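Local coordinates for protein aldehyde dehydrogenase (Trypanosoma brucei, PDB 5MYP) that probably oxidises aldehydes to carboxylic acids with NAD+ as the electron acceptor, at residues K290-L295 with F307-Y313. Numbering follows the deposited sequence.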
ATOM      1  N   LYS A 290      17.696  45.351  -6.286  1.00 23.73           N
ATOM      2  CA  LYS A 290      18.657  45.607  -5.206  1.00 23.41           C
ATOM      3  C   LYS A 290      19.258  44.321  -4.633  1.00 22.26           C
ATOM      4  O   LYS A 290      20.471  44.247  -4.430  1.00 21.56           O
ATOM      5  CB  LYS A 290      18.042  46.444  -4.079  1.00 24.08           C
ATOM      6  CG  LYS A 290      19.069  46.900  -3.050  1.00 24.80           C
ATOM      7  CD  LYS A 290      18.567  48.016  -2.148  1.00 25.47           C
ATOM      8  CE  LYS A 290      19.624  48.372  -1.118  1.00 25.56           C
ATOM      9  NZ  LYS A 290      19.356  49.671  -0.446  1.00 26.16           N
ATOM     10  N   PHE A 291      18.414  43.321  -4.378  1.00 21.26           N
ATOM     11  CA  PHE A 291      18.885  42.023  -3.874  1.00 20.70           C
ATOM     12  C   PHE A 291      19.926  41.415  -4.819  1.00 20.05           C
ATOM     13  O   PHE A 291      21.013  41.037  -4.383  1.00 19.28           O
ATOM     14  CB  PHE A 291      17.717  41.047  -3.663  1.00 20.77           C
ATOM     15  CG  PHE A 291      18.152  39.655  -3.292  1.00 20.68           C
ATOM     16  CD1 PHE A 291      18.527  39.354  -1.987  1.00 20.86           C
ATOM     17  CD2 PHE A 291      18.205  38.644  -4.252  1.00 20.93           C
ATOM     18  CE1 PHE A 291      18.934  38.068  -1.643  1.00 20.76           C
ATOM     19  CE2 PHE A 291      18.615  37.363  -3.915  1.00 20.66           C
ATOM     20  CZ  PHE A 291      18.982  37.079  -2.608  1.00 20.65           C
ATOM     21  N   LEU A 292      19.587  41.342  -6.105  1.00 19.78           N
ATOM     22  CA  LEU A 292      20.483  40.768  -7.112  1.00 20.37           C
ATOM     23  C   LEU A 292      21.781  41.562  -7.268  1.00 20.49           C
ATOM     24  O   LEU A 292      22.857  40.972  -7.315  1.00 20.24           O
ATOM     25  CB  LEU A 292      19.773  40.626  -8.468  1.00 20.52           C
ATOM     26  CG  LEU A 292      18.706  39.531  -8.553  1.00 20.63           C
ATOM     27  CD1 LEU A 292      17.910  39.653  -9.849  1.00 20.77           C
ATOM     28  CD2 LEU A 292      19.332  38.149  -8.425  1.00 20.67           C
ATOM     29  N   LYS A 293      21.678  42.890  -7.319  1.00 20.92           N
ATOM     30  CA  LYS A 293      22.864  43.756  -7.407  1.00 21.45           C
ATOM     31  C   LYS A 293      23.838  43.556  -6.242  1.00 20.95           C
ATOM     32  O   LYS A 293      25.055  43.489  -6.456  1.00 20.16           O
ATOM     33  CB  LYS A 293      22.465  45.233  -7.484  1.00 22.25           C
ATOM     34  CG  LYS A 293      21.969  45.670  -8.850  1.00 23.32           C
ATOM     35  CD  LYS A 293      21.426  47.086  -8.781  1.00 24.33           C
ATOM     36  CE  LYS A 293      21.403  47.757 -10.142  1.00 24.93           C
ATOM     37  NZ  LYS A 293      20.772  49.103 -10.037  1.00 25.38           N
ATOM     38  N   VAL A 294      23.296  43.453  -5.026  1.00 20.90           N
ATOM     39  CA  VAL A 294      24.111  43.242  -3.823  1.00 21.24           C
ATOM     40  C   VAL A 294      24.767  41.861  -3.851  1.00 21.95           C
ATOM     41  O   VAL A 294      25.958  41.729  -3.564  1.00 21.85           O
ATOM     42  CB  VAL A 294      23.293  43.440  -2.514  1.00 21.12           C
ATOM     43  CG1 VAL A 294      24.101  43.049  -1.279  1.00 21.05           C
ATOM     44  CG2 VAL A 294      22.831  44.889  -2.391  1.00 21.00           C
ATOM     45  N   LEU A 295      23.983  40.847  -4.210  1.00 22.85           N
ATOM     46  CA  LEU A 295      24.493  39.481  -4.341  1.00 23.50           C
ATOM     47  C   LEU A 295      25.557  39.350  -5.440  1.00 24.29           C
ATOM     48  O   LEU A 295      26.551  38.640  -5.252  1.00 24.02           O
ATOM     49  CB  LEU A 295      23.337  38.504  -4.598  1.00 23.30           C
ATOM     50  CG  LEU A 295      23.597  37.008  -4.452  1.00 23.23           C
ATOM     51  CD1 LEU A 295      24.067  36.683  -3.057  1.00 23.16           C
ATOM     52  CD2 LEU A 295      22.324  36.266  -4.789  1.00 23.18           C
ATOM     53  N   PHE A 307      22.701  42.054   5.343  1.00 23.05           N
ATOM     54  CA  PHE A 307      21.695  42.373   4.319  1.00 22.25           C
ATOM     55  C   PHE A 307      21.064  41.109   3.722  1.00 21.45           C
ATOM     56  O   PHE A 307      19.842  41.049   3.535  1.00 20.77           O
ATOM     57  CB  PHE A 307      22.310  43.231   3.202  1.00 21.87           C
ATOM     58  CG  PHE A 307      21.389  43.473   2.040  1.00 21.92           C
ATOM     59  CD1 PHE A 307      20.515  44.554   2.037  1.00 21.90           C
ATOM     60  CD2 PHE A 307      21.403  42.620   0.935  1.00 21.85           C
ATOM     61  CE1 PHE A 307      19.665  44.777   0.960  1.00 21.86           C
ATOM     62  CE2 PHE A 307      20.545  42.828  -0.133  1.00 21.86           C
ATOM     63  CZ  PHE A 307      19.685  43.915  -0.129  1.00 21.74           C
ATOM     64  N   LEU A 308      21.900  40.119   3.409  1.00 21.08           N
ATOM     65  CA  LEU A 308      21.420  38.861   2.830  1.00 21.16           C
ATOM     66  C   LEU A 308      20.634  38.020   3.836  1.00 20.88           C
ATOM     67  O   LEU A 308      19.659  37.370   3.460  1.00 21.09           O
ATOM     68  CB  LEU A 308      22.575  38.053   2.235  1.00 21.00           C
ATOM     69  CG  LEU A 308      23.250  38.671   1.003  1.00 21.04           C
ATOM     70  CD1 LEU A 308      24.493  37.878   0.630  1.00 21.04           C
ATOM     71  CD2 LEU A 308      22.287  38.743  -0.175  1.00 20.87           C
ATOM     72  N   GLU A 309      21.042  38.044   5.104  1.00 20.93           N
ATOM     73  CA  GLU A 309      20.299  37.341   6.165  1.00 21.25           C
ATOM     74  C   GLU A 309      18.961  38.011   6.493  1.00 21.35           C
ATOM     75  O   GLU A 309      18.048  37.341   6.986  1.00 21.09           O
ATOM     76  CB  GLU A 309      21.151  37.158   7.431  1.00 21.47           C
ATOM     77  CG  GLU A 309      22.370  36.241   7.243  1.00 21.79           C
ATOM     78  CD  GLU A 309      22.054  34.749   7.175  1.00 22.09           C
ATOM     79  OE1 GLU A 309      20.880  34.363   7.019  1.00 21.70           O
ATOM     80  OE2 GLU A 309      23.002  33.944   7.278  1.00 22.58           O
ATOM     81  N   GLU A 310      18.843  39.315   6.205  1.00 21.07           N
ATOM     82  CA  GLU A 310      17.568  40.050   6.309  1.00 21.22           C
ATOM     83  C   GLU A 310      16.698  40.001   5.037  1.00 20.36           C
ATOM     84  O   GLU A 310      15.603  40.567   5.023  1.00 19.89           O
ATOM     85  CB  GLU A 310      17.833  41.520   6.682  1.00 22.41           C
ATOM     86  CG  GLU A 310      18.360  41.720   8.098  1.00 23.38           C
ATOM     87  CD  GLU A 310      18.800  43.155   8.379  1.00 24.54           C
ATOM     88  OE1 GLU A 310      18.597  44.048   7.522  1.00 25.33           O
ATOM     89  OE2 GLU A 310      19.358  43.393   9.469  1.00 25.79           O
ATOM     90  N   SER A 311      17.155  39.304   3.993  1.00 19.46           N
ATOM     91  CA  SER A 311      16.448  39.268   2.709  1.00 18.81           C
ATOM     92  C   SER A 311      15.206  38.372   2.745  1.00 18.51           C
ATOM     93  O   SER A 311      14.978  37.626   3.705  1.00 18.19           O
ATOM     94  CB  SER A 311      17.390  38.796   1.596  1.00 18.78           C
ATOM     95  OG  SER A 311      17.626  37.400   1.661  1.00 18.47           O
ATOM     96  N   ASP A 312      14.422  38.451   1.672  1.00 18.42           N
ATOM     97  CA  ASP A 312      13.209  37.644   1.505  1.00 18.23           C
ATOM     98  C   ASP A 312      13.464  36.305   0.798  1.00 17.80           C
ATOM     99  O   ASP A 312      12.508  35.591   0.472  1.00 17.78           O
ATOM    100  CB  ASP A 312      12.169  38.432   0.699  1.00 18.64           C
ATOM    101  CG  ASP A 312      11.768  39.743   1.362  1.00 19.11           C
ATOM    102  OD1 ASP A 312      12.121  39.977   2.536  1.00 19.29           O
ATOM    103  OD2 ASP A 312      11.087  40.547   0.694  1.00 19.88           O
ATOM    104  N   TYR A 313      14.736  35.968   0.561  1.00 17.22           N
ATOM    105  CA  TYR A 313      15.108  34.797  -0.227  1.00 17.01           C
ATOM    106  C   TYR A 313      15.670  33.693   0.681  1.00 17.06           C
ATOM    107  O   TYR A 313      16.603  33.948   1.445  1.00 17.14           O
ATOM    108  CB  TYR A 313      16.133  35.187  -1.286  1.00 16.54           C
ATOM    109  CG  TYR A 313      16.469  34.055  -2.225  1.00 16.17           C
ATOM    110  CD1 TYR A 313      15.549  33.611  -3.170  1.00 16.12           C
ATOM    111  CD2 TYR A 313      17.698  33.416  -2.158  1.00 15.99           C
ATOM    112  CE1 TYR A 313      15.859  32.575  -4.042  1.00 16.05           C
ATOM    113  CE2 TYR A 313      18.018  32.380  -3.015  1.00 15.95           C
ATOM    114  CZ  TYR A 313      17.094  31.958  -3.954  1.00 15.84           C
ATOM    115  OH  TYR A 313      17.405  30.926  -4.804  1.00 16.07           O
TER
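Phe291 reaches from helix 289-296 to the end of helix 304-309 and the turn after it, joining two short helices of the aldehyde dehydrogenase fold beside strand 346-353 of a mixed sheet; the pair lies away from the predicted active-site residues. With CG anti to the backbone N (chi1 174°), the ring swings out so that its CD1-CE1-CZ side meets Ser311, Leu308 and Tyr313. From CB the side chain passes to Phe291 CD1, which lies 3.8 Å from Ser311 CB. Next along that side, Phe291 CE1 meets the Leu308 methyl CD2 at 3.7 Å and also touches Ser311 OG. At the tip, Phe291 CZ packs on Tyr313 CB at 3.7 Å. CG and CD2 of the tyrosine are also near. The Phe291 and Tyr313 rings are oblique, their planes at 49°. On strand 346-353, Thr346 adds a further contact to Phe291, while Ile347 O accepts the hydrogen bond that holds the Tyr313 hydroxyl.

One turn on from Lys290 and Phe291, Val294 and Leu295 extend the apolar contact. Val294 CG2 sits over one face of the Phe307 ring in a CH-pi contact, 4.2 Å from its centroid, and Val294 CG1 closes on Phe307 CD2 at 3.5 Å. Phe291 CA approaches the rim of the same ring, close to the ring plane. The extended Lys290 chain passes obliquely by, its CE close to Phe307 CE1. Leu295 and Leu308 cross nearly at right angles, CD1 to CD1. No hydrogen bond spans the two segments; the buried Ser311 hydroxyl turns back within its own turn, where Ser311 OG donates to Leu308 O at 2.7 Å, tilted 19° from the carbonyl plane.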